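Local coordinates for twitching motility pilus retraction protein (Geobacter sulfurreducens PCA, PDB 5ZFQ), which probably hydrolyses ATP as a six-subunit motor that drives retraction of the type IV pilus, at residues Pro138-Glu143 against Leu307-Pro312; Leu151-Gly156 against Cys250-His255; Met290-Leu295 against Arg303-Glu308; Thr343-Leu348 against Ala364-Pro369. All blocks are in the same frame, centred on the assembly; numbering follows the deposited sequence.

Interaction 1: Pro138-Glu143 against Leu307-Pro312; sequences PVVVKE and LEVMVP
Val140 and Val309 meet methyl to methyl in a contact made of apolar side chains, with no hydrogen bond between the two segments. Their side chains reach tip to tip, Val140 CG1 lying 3.9 Å from Val309 CG1. The rotation of Val140 explains how one residue serves two partners: with CG1 set between the backbone N and the carbonyl carbon (chi1 67°), CG2 is left to slide past Val311, and its distance to Val311 CG2 is 3.8 Å. At the other end of the contact Leu307 offers a single branch. Its CD2 is 3.5 Å from Pro138 CD and also touches CG of that ring, while Val141 CG2 approaches the same methyl at 4.2 Å.

Within segment 138-143, Val141 N donates to Pro138 O at 3.0 Å, the residue just before helix 139-144. Strand 307-310 alternates: Leu307 and Val309 face the helix, whereas Met310 points away to pack on helix 259-268 and helix 328-333. Val141 also rests on Met290 of the adjacent strand. The short helix thus covers one face of the outermost strand of the mixed sheet, an alpha/beta layering consistent with a RecA-like ATPase core.

Interaction 2: Leu151-Gly156 against Cys250-His255; sequences LILVTG and CLATLH
Ile152 and Cys250 begin a ladder in which the two strands run parallel, 32° apart over these short segments. Ile152 N donates to Cys250 O at 2.9 Å in a nearly straight bond, and Ile152 O accepts from Ala252 N at 3.0 Å. Val154 N then donates to Ala252 O, and Gly156 N ends the series on Leu254 O at 2.8 Å. Between these last rungs a side chain takes part: Thr253 OG1 donates to Val154 O at 3.2 Å, lying in the carbonyl plane. Replacing Thr253 by a valine would remove the hydroxyl and would probably leave Val154 O without its side-chain donor from this strand.

Side chains pair on both faces. Leu151 CG lies anti to the backbone N (chi1 177°), which carries CD1 across to within 3.7 Å of Cys250 SG, and Leu153 CD2 rests against Ala252 CB; on the other face Ile152 and Leu251 run side by side, with Ile152 CB 3.7 Å from Leu251 CD2. These are central strands of a probable P-loop ATPase sheet, and strand 150-155 runs into a Walker A-like loop at Gly156. That glycine has a positive phi of 141°, where a side chain would press on the preceding carbonyl oxygen, and its own O accepts from Lys162 NZ.

Further out, helix 162-176 packs on the face bearing Val154, Leu251 and Thr253, helix 259-268 on that of Leu153, Thr155 and Leu254. Thr155 OG1 bonds to Ser291 OG and to Thr256 O. Beyond the strand end, His255 O accepts from Gln277 NE2 of a neighbouring subunit.

Interaction 3: Met290-Leu295 against Arg303-Glu308; sequences MSQTLL and RVLALE
Leu294 and Arg303 are brought together by matching first torsions: each carries CG beside its backbone N and anti to the carbonyl carbon (chi1 -74° and -68°). The arginine chain then bends at chi3, bringing its guanidinium round to cross the leucine at about a right angle. Leu294 CD1 sits over one face of that group, offset toward the rim, 3.4 Å from Arg303 NH1, while NH1 also donates to Gly159 O outside the hairpin.

The frame is a beta hairpin of strands 286-296 and 303-310, whose second strand is the antiparallel outermost strand, within this chain, of an otherwise parallel sheet. Three hydrogen-bonded pairs hold it: Ser291 with Glu308, Thr293 with Ala306, and Leu295 with Val304. The first is nearly straight, Ser291 N reaching Glu308 O at 2.8 Å; the last is more bent, with an N-H...O angle of 138° from Leu295 N to Val304 O.

Side chains alternate. One face gathers Gln292, Leu294, Leu305 and Leu307, the aliphatic stem of Gln292 lying alongside Leu307. The other carries Ser291, Thr293, Leu295 and Ala306, where Thr293, Leu295 and Ala306 meet helix 344-353 and Leu295 also packs on Phe284 of a neighbouring subunit. The carboxylate of Glu308 is gripped by two backbone donors, Met344 N at OE1 and Ala259 N at OE2. On the leucine face, Leu305 CD1 reaches across toward the partner strand, 3.5 Å from Thr293 O and 3.7 Å from Leu294 CD2.

Interaction 4: Thr343-Leu348 against Ala364-Pro369; sequences TMNQSL and ARSSDP
Asn345, in the first turn of helix 344-353, comes with its CA 6.4 Å from that of Ser366, where the backbone leaves helix 359-365. The Asn345 amide bridges the turn after helix 359-365. Asn345 OD1 accepts from Ser366 OG at 2.7 Å on a lone pair, in the carbonyl plane, and Asn345 ND2 donates to Asp368 O at 3.1 Å, sitting 37° out of that carbonyl's plane. Two bonds to one flat group fix its rotation, and a weak third links ND2 to Glu371 OE2. A leucine in place of Asn345 would probably leave Ser366 OG and Asp368 O without these mates and the turn less firmly tied.

Ser366 OG stands anti to the backbone N (chi1 -173°), which turns it to the amide, and it takes a weak bond from Asp368 N. The side chains of Met344 and Arg365 cross at about a right angle; bends at chi2 and chi3 put SD over one guanidinium face, offset toward its rim, and CE 3.6 Å from Arg365 NH2. Leu348 CD1 adds apolar packing, 4.0 Å from Ser366 CA.

Thr343 and Gln346 form a capping box, Gln346 N donating to Thr343 OG1, while Asp368 is the N-cap of helix 369-377. Helix 344-353 lies between the hairpin, where Met344 touches Thr293 and Ala306, and helix 369-377, whose Leu372 packs on Asn345 and Ser366; Arg365 also meets Phe284 of a neighbouring subunit.

Of the segments described, 138-143 comes first, and interaction 1 closes the longest loop, with 163 residues between its segments. Interaction 2 is nested inside it, pairing strand 150-155 with strand 249-254 in the middle of the same sheet. Interaction 3 follows in series after interaction 2 and closes a short hairpin, ending on the strand that interaction 1 uses; the two share Leu307 and Glu308. Strands 150-155 and 286-296 are neighbours, so interactions 2 and 3 meet through adjacent strands of one sheet. Interaction 4 opens last, tying the C-terminal helices together, and the Glu308-Met344 and Leu307-Ser347 bonds fasten it to the sheet's outermost strand.

Interaction 1: Pro138-Glu143 against Leu307-Pro312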
loop_
_atom_site.group_PDB
_atom_site.type_symbol
_atom_site.label_atom_id
_atom_site.label_comp_id
_atom_site.label_asym_id
_atom_site.label_seq_id
_atom_site.Cartn_x
_atom_site.Cartn_y
_atom_site.Cartn_z
ATOM N N PRO A 138 -45.141 8.010 9.647
ATOM C CA PRO A 138 -45.975 7.621 10.794
ATOM C C PRO A 138 -45.525 8.350 12.068
ATOM O O PRO A 138 -44.384 8.841 12.133
ATOM C CB PRO A 138 -45.746 6.112 10.896
ATOM C CG PRO A 138 -44.362 5.904 10.342
ATOM C CD PRO A 138 -44.167 6.958 9.280
ATOM N N VAL A 139 -46.400 8.418 13.064
ATOM C CA VAL A 139 -46.126 9.211 14.252
ATOM C C VAL A 139 -44.888 8.730 15.001
ATOM O O VAL A 139 -44.287 9.485 15.767
ATOM C CB VAL A 139 -47.315 9.194 15.207
ATOM C CG1 VAL A 139 -48.601 9.544 14.447
ATOM C CG2 VAL A 139 -47.427 7.835 15.866
ATOM N N VAL A 140 -44.490 7.483 14.774
ATOM C CA VAL A 140 -43.355 6.926 15.506
ATOM C C VAL A 140 -42.100 7.700 15.164
ATOM O O VAL A 140 -41.188 7.811 15.982
ATOM C CB VAL A 140 -43.139 5.422 15.203
ATOM C CG1 VAL A 140 -42.696 5.203 13.743
ATOM C CG2 VAL A 140 -42.141 4.816 16.189
ATOM N N VAL A 141 -42.066 8.260 13.959
ATOM C CA VAL A 141 -40.888 9.007 13.532
ATOM C C VAL A 141 -40.840 10.285 14.335
ATOM O O VAL A 141 -39.797 10.672 14.836
ATOM C CB VAL A 141 -40.900 9.342 12.034
ATOM C CG1 VAL A 141 -39.582 9.986 11.656
ATOM C CG2 VAL A 141 -41.124 8.093 11.207
ATOM N N LYS A 142 -42.000 10.921 14.461
ATOM C CA LYS A 142 -42.142 12.121 15.265
ATOM C C LYS A 142 -41.709 11.864 16.709
ATOM O O LYS A 142 -41.009 12.689 17.314
ATOM C CB LYS A 142 -43.580 12.630 15.201
ATOM C CG LYS A 142 -43.731 13.974 15.851
ATOM C CD LYS A 142 -45.015 14.707 15.447
ATOM C CE LYS A 142 -46.145 13.759 15.100
ATOM N NZ LYS A 142 -46.787 14.140 13.809
ATOM N N GLU A 143 -42.110 10.713 17.244
ATOM C CA GLU A 143 -41.711 10.318 18.585
ATOM C C GLU A 143 -40.196 10.175 18.674
ATOM O O GLU A 143 -39.588 10.534 19.690
ATOM C CB GLU A 143 -42.373 9.003 18.988
ATOM C CG GLU A 143 -43.865 9.109 19.276
ATOM C CD GLU A 143 -44.499 7.764 19.645
ATOM O OE1 GLU A 143 -43.755 6.754 19.777
ATOM O OE2 GLU A 143 -45.746 7.730 19.805
ATOM N N LEU A 307 -41.510 2.112 4.442
ATOM C CA LEU A 307 -40.646 2.404 5.566
ATOM C C LEU A 307 -40.614 1.269 6.583
ATOM O O LEU A 307 -41.661 0.803 7.066
ATOM C CB LEU A 307 -41.101 3.706 6.238
ATOM C CG LEU A 307 -40.421 4.178 7.521
ATOM C CD1 LEU A 307 -39.054 4.833 7.267
ATOM C CD2 LEU A 307 -41.373 5.111 8.259
ATOM N N GLU A 308 -39.421 0.876 6.966
ATOM C CA GLU A 308 -39.262 -0.108 7.977
ATOM C C GLU A 308 -38.740 0.660 9.166
ATOM O O GLU A 308 -37.803 1.386 9.054
ATOM C CB GLU A 308 -38.281 -1.157 7.530
ATOM C CG GLU A 308 -37.763 -1.998 8.665
ATOM C CD GLU A 308 -37.400 -3.393 8.280
ATOM O OE1 GLU A 308 -38.275 -4.176 7.987
ATOM O OE2 GLU A 308 -36.237 -3.716 8.289
ATOM N N VAL A 309 -39.383 0.509 10.311
ATOM C CA VAL A 309 -38.967 1.180 11.525
ATOM C C VAL A 309 -38.671 0.232 12.655
ATOM O O VAL A 309 -39.489 -0.548 13.012
ATOM C CB VAL A 309 -40.075 2.092 12.056
ATOM C CG1 VAL A 309 -39.630 2.845 13.275
ATOM C CG2 VAL A 309 -40.559 3.036 11.001
ATOM N N MET A 310 -37.504 0.338 13.247
ATOM C CA MET A 310 -37.159 -0.473 14.385
ATOM C C MET A 310 -36.919 0.396 15.602
ATOM O O MET A 310 -36.045 1.212 15.592
ATOM C CB MET A 310 -35.888 -1.228 14.099
ATOM C CG MET A 310 -35.576 -2.337 15.064
ATOM S SD MET A 310 -34.672 -1.957 16.539
ATOM C CE MET A 310 -33.160 -1.285 15.989
ATOM N N VAL A 311 -37.685 0.195 16.659
ATOM C CA VAL A 311 -37.513 0.928 17.889
ATOM C C VAL A 311 -37.040 -0.058 18.912
ATOM O O VAL A 311 -37.726 -0.985 19.229
ATOM C CB VAL A 311 -38.813 1.537 18.384
ATOM C CG1 VAL A 311 -38.541 2.438 19.560
ATOM C CG2 VAL A 311 -39.454 2.355 17.295
ATOM N N PRO A 312 -35.785 0.184 19.439
ATOM C CA PRO A 312 -35.312 -0.810 20.406
ATOM C C PRO A 312 -36.047 -0.900 21.709
ATOM O O PRO A 312 -36.609 0.053 22.155
ATOM C CB PRO A 312 -33.891 -0.369 20.673
ATOM C CG PRO A 312 -33.479 0.244 19.424
ATOM C CD PRO A 312 -34.613 1.119 19.185
#

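Interaction 2: Leu151-Gly156 against Cys250-His255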
loop_
_atom_site.group_PDB
_atom_site.type_symbol
_atom_site.label_atom_id
_atom_site.label_comp_id
_atom_site.label_asym_id
_atom_site.label_seq_id
_atom_site.Cartn_x
_atom_site.Cartn_y
_atom_site.Cartn_z
ATOM N N LEU A 151 -28.336 7.234 19.319
ATOM C CA LEU A 151 -28.072 7.167 17.897
ATOM C C LEU A 151 -29.342 6.829 17.136
ATOM O O LEU A 151 -30.034 5.866 17.485
ATOM C CB LEU A 151 -26.999 6.122 17.623
ATOM C CG LEU A 151 -26.647 5.875 16.164
ATOM C CD1 LEU A 151 -25.944 7.098 15.504
ATOM C CD2 LEU A 151 -25.789 4.621 16.113
ATOM N N ILE A 152 -29.641 7.620 16.110
ATOM C CA ILE A 152 -30.799 7.383 15.253
ATOM C C ILE A 152 -30.348 7.215 13.804
ATOM O O ILE A 152 -29.613 8.058 13.284
ATOM C CB ILE A 152 -31.811 8.540 15.339
ATOM C CG1 ILE A 152 -32.256 8.748 16.793
ATOM C CG2 ILE A 152 -32.997 8.284 14.432
ATOM C CD1 ILE A 152 -33.454 9.644 16.950
ATOM N N LEU A 153 -30.777 6.136 13.149
ATOM C CA LEU A 153 -30.326 5.867 11.781
ATOM C C LEU A 153 -31.442 5.963 10.761
ATOM O O LEU A 153 -32.512 5.393 10.940
ATOM C CB LEU A 153 -29.679 4.488 11.695
ATOM C CG LEU A 153 -28.447 4.356 12.597
ATOM C CD1 LEU A 153 -27.915 2.943 12.657
ATOM C CD2 LEU A 153 -27.383 5.346 12.117
ATOM N N VAL A 154 -31.195 6.717 9.697
ATOM C CA VAL A 154 -32.076 6.714 8.537
ATOM C C VAL A 154 -31.317 6.085 7.382
ATOM O O VAL A 154 -30.354 6.672 6.888
ATOM C CB VAL A 154 -32.525 8.120 8.143
ATOM C CG1 VAL A 154 -33.635 8.035 7.107
ATOM C CG2 VAL A 154 -32.989 8.887 9.358
ATOM N N THR A 155 -31.721 4.887 6.964
ATOM C CA THR A 155 -30.958 4.169 5.956
ATOM C C THR A 155 -31.704 4.086 4.651
ATOM O O THR A 155 -32.912 4.282 4.598
ATOM C CB THR A 155 -30.610 2.739 6.404
ATOM O OG1 THR A 155 -31.758 1.876 6.274
ATOM C CG2 THR A 155 -30.098 2.744 7.846
ATOM N N GLY A 156 -30.982 3.767 3.590
ATOM C CA GLY A 156 -31.595 3.599 2.291
ATOM C C GLY A 156 -30.718 4.155 1.195
ATOM O O GLY A 156 -29.671 4.757 1.467
ATOM N N CYS A 250 -27.235 11.734 17.932
ATOM C CA CYS A 250 -26.567 11.588 16.652
ATOM C C CYS A 250 -27.524 11.079 15.571
ATOM O O CYS A 250 -28.085 9.981 15.685
ATOM C CB CYS A 250 -25.367 10.648 16.783
ATOM S SG CYS A 250 -24.409 10.506 15.246
ATOM N N LEU A 251 -27.720 11.890 14.535
ATOM C CA LEU A 251 -28.479 11.467 13.358
ATOM C C LEU A 251 -27.493 11.007 12.312
ATOM O O LEU A 251 -26.502 11.694 12.055
ATOM C CB LEU A 251 -29.347 12.603 12.799
ATOM C CG LEU A 251 -30.341 13.159 13.813
ATOM C CD1 LEU A 251 -31.048 14.396 13.297
ATOM C CD2 LEU A 251 -31.344 12.071 14.266
ATOM N N ALA A 252 -27.750 9.854 11.708
ATOM C CA ALA A 252 -26.823 9.332 10.722
ATOM C C ALA A 252 -27.501 8.419 9.703
ATOM O O ALA A 252 -28.634 7.983 9.899
ATOM C CB ALA A 252 -25.665 8.590 11.415
ATOM N N THR A 253 -26.777 8.194 8.631
ATOM C CA THR A 253 -27.206 7.505 7.448
ATOM C C THR A 253 -26.352 6.303 7.042
ATOM O O THR A 253 -25.188 6.253 7.259
ATOM C CB THR A 253 -27.239 8.589 6.331
ATOM O OG1 THR A 253 -28.505 9.205 6.303
ATOM C CG2 THR A 253 -26.938 8.103 4.967
ATOM N N LEU A 254 -26.988 5.339 6.426
ATOM C CA LEU A 254 -26.360 4.163 5.870
ATOM C C LEU A 254 -27.130 3.739 4.643
ATOM O O LEU A 254 -28.316 3.929 4.578
ATOM C CB LEU A 254 -26.429 3.009 6.850
ATOM C CG LEU A 254 -25.190 2.652 7.616
ATOM C CD1 LEU A 254 -25.282 1.243 8.120
ATOM C CD2 LEU A 254 -24.025 2.775 6.678
ATOM N N HIS A 255 -26.485 3.112 3.688
ATOM C CA HIS A 255 -27.218 2.643 2.535
ATOM C C HIS A 255 -27.577 1.189 2.714
ATOM O O HIS A 255 -27.120 0.346 2.022
ATOM C CB HIS A 255 -26.460 2.849 1.249
ATOM C CG HIS A 255 -27.158 2.266 0.064
ATOM N ND1 HIS A 255 -26.644 2.314 -1.212
ATOM C CD2 HIS A 255 -28.337 1.613 -0.033
ATOM C CE1 HIS A 255 -27.474 1.715 -2.042
ATOM N NE2 HIS A 255 -28.509 1.285 -1.350
#

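Interaction 3: Met290-Leu295 against Arg303-Glu308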
loop_
_atom_site.group_PDB
_atom_site.type_symbol
_atom_site.label_atom_id
_atom_site.label_comp_id
_atom_site.label_asym_id
_atom_site.label_seq_id
_atom_site.Cartn_x
_atom_site.Cartn_y
_atom_site.Cartn_z
ATOM N N MET A 290 -34.515 3.658 10.804
ATOM C CA MET A 290 -35.510 3.736 9.766
ATOM C C MET A 290 -34.902 3.358 8.427
ATOM O O MET A 290 -33.915 3.929 7.987
ATOM C CB MET A 290 -36.131 5.126 9.738
ATOM C CG MET A 290 -36.871 5.438 11.042
ATOM S SD MET A 290 -37.448 7.139 11.143
ATOM C CE MET A 290 -36.013 7.989 10.589
ATOM N N SER A 291 -35.557 2.462 7.732
ATOM C CA SER A 291 -35.124 2.063 6.426
ATOM C C SER A 291 -36.163 2.482 5.441
ATOM O O SER A 291 -37.293 2.163 5.589
ATOM C CB SER A 291 -34.883 0.593 6.396
ATOM O OG SER A 291 -33.692 0.370 7.064
ATOM N N GLN A 292 -35.748 3.180 4.402
ATOM C CA GLN A 292 -36.672 3.718 3.444
ATOM C C GLN A 292 -36.532 3.373 2.005
ATOM O O GLN A 292 -35.470 3.137 1.539
ATOM C CB GLN A 292 -36.575 5.213 3.510
ATOM C CG GLN A 292 -36.858 5.774 4.873
ATOM C CD GLN A 292 -36.951 7.260 4.860
ATOM O OE1 GLN A 292 -36.645 7.882 3.882
ATOM N NE2 GLN A 292 -37.372 7.828 5.949
ATOM N N THR A 293 -37.661 3.284 1.331
ATOM C CA THR A 293 -37.713 3.096 -0.101
ATOM C C THR A 293 -38.738 3.977 -0.766
ATOM O O THR A 293 -39.840 4.041 -0.326
ATOM C CB THR A 293 -38.147 1.694 -0.511
ATOM O OG1 THR A 293 -37.406 0.726 0.194
ATOM C CG2 THR A 293 -37.844 1.502 -1.917
ATOM N N LEU A 294 -38.370 4.691 -1.804
ATOM C CA LEU A 294 -39.381 5.377 -2.603
ATOM C C LEU A 294 -39.752 4.475 -3.774
ATOM O O LEU A 294 -38.978 4.317 -4.732
ATOM C CB LEU A 294 -38.880 6.739 -3.102
ATOM C CG LEU A 294 -38.783 7.870 -2.062
ATOM C CD1 LEU A 294 -38.092 9.111 -2.651
ATOM C CD2 LEU A 294 -40.163 8.214 -1.467
ATOM N N LEU A 295 -40.924 3.857 -3.671
ATOM C CA LEU A 295 -41.436 3.000 -4.725
ATOM C C LEU A 295 -42.218 3.845 -5.712
ATOM O O LEU A 295 -42.574 4.970 -5.394
ATOM C CB LEU A 295 -42.314 1.894 -4.130
ATOM C CG LEU A 295 -41.538 0.948 -3.205
ATOM C CD1 LEU A 295 -42.482 0.037 -2.465
ATOM C CD2 LEU A 295 -40.531 0.140 -4.003
ATOM N N ARG A 303 -44.159 8.903 -6.674
ATOM C CA ARG A 303 -43.514 7.952 -5.763
ATOM C C ARG A 303 -44.074 7.980 -4.343
ATOM O O ARG A 303 -44.238 9.050 -3.756
ATOM C CB ARG A 303 -42.006 8.209 -5.700
ATOM C CG ARG A 303 -41.270 7.879 -6.989
ATOM C CD ARG A 303 -39.769 7.820 -6.778
ATOM N NE ARG A 303 -39.160 9.143 -6.611
ATOM C CZ ARG A 303 -37.916 9.335 -6.168
ATOM N NH1 ARG A 303 -37.168 8.283 -5.830
ATOM N NH2 ARG A 303 -37.416 10.567 -6.051
ATOM N N VAL A 304 -44.262 6.800 -3.776
ATOM C CA VAL A 304 -44.742 6.621 -2.423
ATOM C C VAL A 304 -43.646 6.044 -1.549
ATOM O O VAL A 304 -42.752 5.418 -2.022
ATOM C CB VAL A 304 -45.973 5.723 -2.350
ATOM C CG1 VAL A 304 -47.111 6.357 -3.082
ATOM C CG2 VAL A 304 -45.691 4.370 -2.934
ATOM N N LEU A 305 -43.733 6.277 -0.258
ATOM C CA LEU A 305 -42.732 5.816 0.660
ATOM C C LEU A 305 -43.076 4.559 1.414
ATOM O O LEU A 305 -44.152 4.406 1.896
ATOM C CB LEU A 305 -42.404 6.917 1.641
ATOM C CG LEU A 305 -41.281 6.563 2.591
ATOM C CD1 LEU A 305 -39.947 6.757 1.931
ATOM C CD2 LEU A 305 -41.358 7.335 3.877
ATOM N N ALA A 306 -42.130 3.644 1.449
ATOM C CA ALA A 306 -42.230 2.401 2.170
ATOM C C ALA A 306 -41.170 2.520 3.252
ATOM O O ALA A 306 -40.071 2.927 3.022
ATOM C CB ALA A 306 -42.008 1.224 1.275
ATOM N N LEU A 307 -41.510 2.112 4.442
ATOM C CA LEU A 307 -40.646 2.404 5.566
ATOM C C LEU A 307 -40.614 1.269 6.583
ATOM O O LEU A 307 -41.661 0.803 7.066
ATOM C CB LEU A 307 -41.101 3.706 6.238
ATOM C CG LEU A 307 -40.421 4.178 7.521
ATOM C CD1 LEU A 307 -39.054 4.833 7.267
ATOM C CD2 LEU A 307 -41.373 5.111 8.259
ATOM N N GLU A 308 -39.421 0.876 6.966
ATOM C CA GLU A 308 -39.262 -0.108 7.977
ATOM C C GLU A 308 -38.740 0.660 9.166
ATOM O O GLU A 308 -37.803 1.386 9.054
ATOM C CB GLU A 308 -38.281 -1.157 7.530
ATOM C CG GLU A 308 -37.763 -1.998 8.665
ATOM C CD GLU A 308 -37.400 -3.393 8.280
ATOM O OE1 GLU A 308 -38.275 -4.176 7.987
ATOM O OE2 GLU A 308 -36.237 -3.716 8.289
#

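Interaction 4: Thr343-Leu348 against Ala364-Pro369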
loop_
_atom_site.group_PDB
_atom_site.type_symbol
_atom_site.label_atom_id
_atom_site.label_comp_id
_atom_site.label_asym_id
_atom_site.label_seq_id
_atom_site.Cartn_x
_atom_site.Cartn_y
_atom_site.Cartn_z
ATOM N N THR A 343 -42.340 -3.582 10.063
ATOM C CA THR A 343 -41.422 -4.178 9.103
ATOM C C THR A 343 -41.691 -3.590 7.720
ATOM O O THR A 343 -42.758 -3.016 7.473
ATOM C CB THR A 343 -41.557 -5.715 9.031
ATOM O OG1 THR A 343 -42.880 -6.060 8.614
ATOM C CG2 THR A 343 -41.283 -6.361 10.394
ATOM N N MET A 344 -40.708 -3.740 6.831
ATOM C CA MET A 344 -40.864 -3.401 5.430
ATOM C C MET A 344 -42.061 -4.149 4.848
ATOM O O MET A 344 -42.871 -3.557 4.140
ATOM C CB MET A 344 -39.588 -3.723 4.643
ATOM C CG MET A 344 -39.682 -3.350 3.179
ATOM S SD MET A 344 -40.057 -1.578 2.958
ATOM C CE MET A 344 -38.589 -0.809 3.635
ATOM N N ASN A 345 -42.191 -5.436 5.169
ATOM C CA ASN A 345 -43.346 -6.198 4.705
ATOM C C ASN A 345 -44.656 -5.615 5.243
ATOM O O ASN A 345 -45.626 -5.503 4.492
ATOM C CB ASN A 345 -43.232 -7.689 5.074
ATOM C CG ASN A 345 -42.618 -8.531 3.945
ATOM O OD1 ASN A 345 -42.486 -8.066 2.805
ATOM N ND2 ASN A 345 -42.230 -9.763 4.263
ATOM N N GLN A 346 -44.697 -5.224 6.517
ATOM C CA GLN A 346 -45.906 -4.609 7.064
ATOM C C GLN A 346 -46.217 -3.321 6.323
ATOM O O GLN A 346 -47.357 -3.086 5.951
ATOM C CB GLN A 346 -45.776 -4.353 8.567
ATOM C CG GLN A 346 -45.927 -5.627 9.384
ATOM C CD GLN A 346 -45.618 -5.445 10.862
ATOM O OE1 GLN A 346 -44.778 -4.623 11.237
ATOM N NE2 GLN A 346 -46.278 -6.235 11.707
ATOM N N SER A 347 -45.192 -2.504 6.082
ATOM C CA SER A 347 -45.345 -1.255 5.337
ATOM C C SER A 347 -45.860 -1.513 3.926
ATOM O O SER A 347 -46.816 -0.864 3.486
ATOM C CB SER A 347 -44.013 -0.489 5.267
ATOM O OG SER A 347 -44.182 0.788 4.665
ATOM N N LEU A 348 -45.216 -2.442 3.214
ATOM C CA LEU A 348 -45.666 -2.819 1.867
ATOM C C LEU A 348 -47.138 -3.256 1.886
ATOM O O LEU A 348 -47.935 -2.853 1.031
ATOM C CB LEU A 348 -44.794 -3.939 1.289
ATOM C CG LEU A 348 -43.405 -3.551 0.792
ATOM C CD1 LEU A 348 -42.537 -4.785 0.500
ATOM C CD2 LEU A 348 -43.539 -2.695 -0.424
ATOM N N ALA A 364 -41.640 -7.476 -5.650
ATOM C CA ALA A 364 -40.239 -7.432 -6.076
ATOM C C ALA A 364 -39.373 -6.875 -4.949
ATOM O O ALA A 364 -38.264 -7.339 -4.714
ATOM C CB ALA A 364 -40.060 -6.591 -7.352
ATOM N N ARG A 365 -39.895 -5.866 -4.266
ATOM C CA ARG A 365 -39.165 -5.169 -3.226
ATOM C C ARG A 365 -39.084 -6.003 -1.975
ATOM O O ARG A 365 -38.175 -5.832 -1.165
ATOM C CB ARG A 365 -39.833 -3.824 -2.923
ATOM C CG ARG A 365 -39.163 -3.042 -1.821
ATOM C CD ARG A 365 -37.635 -2.923 -2.023
ATOM N NE ARG A 365 -37.027 -2.205 -0.903
ATOM C CZ ARG A 365 -36.747 -2.753 0.282
ATOM N NH1 ARG A 365 -36.993 -4.050 0.511
ATOM N NH2 ARG A 365 -36.206 -2.000 1.236
ATOM N N SER A 366 -40.040 -6.903 -1.809
ATOM C CA SER A 366 -40.114 -7.719 -0.605
ATOM C C SER A 366 -38.868 -8.586 -0.416
ATOM O O SER A 366 -38.437 -9.294 -1.329
ATOM C CB SER A 366 -41.366 -8.602 -0.645
ATOM O OG SER A 366 -41.542 -9.285 0.577
ATOM N N SER A 367 -38.284 -8.509 0.771
ATOM C CA SER A 367 -37.184 -9.385 1.121
ATOM C C SER A 367 -37.713 -10.719 1.641
ATOM O O SER A 367 -36.933 -11.662 1.830
ATOM C CB SER A 367 -36.281 -8.732 2.159
ATOM O OG SER A 367 -37.066 -8.143 3.180
ATOM N N ASP A 368 -39.031 -10.793 1.879
ATOM C CA ASP A 368 -39.719 -12.073 2.106
ATOM C C ASP A 368 -41.123 -12.118 1.458
ATOM O O ASP A 368 -42.158 -11.972 2.144
ATOM C CB ASP A 368 -39.821 -12.398 3.604
ATOM C CG ASP A 368 -40.311 -13.834 3.859
ATOM O OD1 ASP A 368 -40.532 -14.618 2.888
ATOM O OD2 ASP A 368 -40.447 -14.192 5.046
ATOM N N PRO A 369 -41.152 -12.344 0.132
ATOM C CA PRO A 369 -42.349 -12.540 -0.701
ATOM C C PRO A 369 -43.373 -13.513 -0.073
ATOM O O PRO A 369 -44.544 -13.148 0.062
ATOM C CB PRO A 369 -41.773 -13.110 -2.006
ATOM C CG PRO A 369 -40.442 -12.576 -2.095
ATOM C CD PRO A 369 -39.932 -12.272 -0.690
#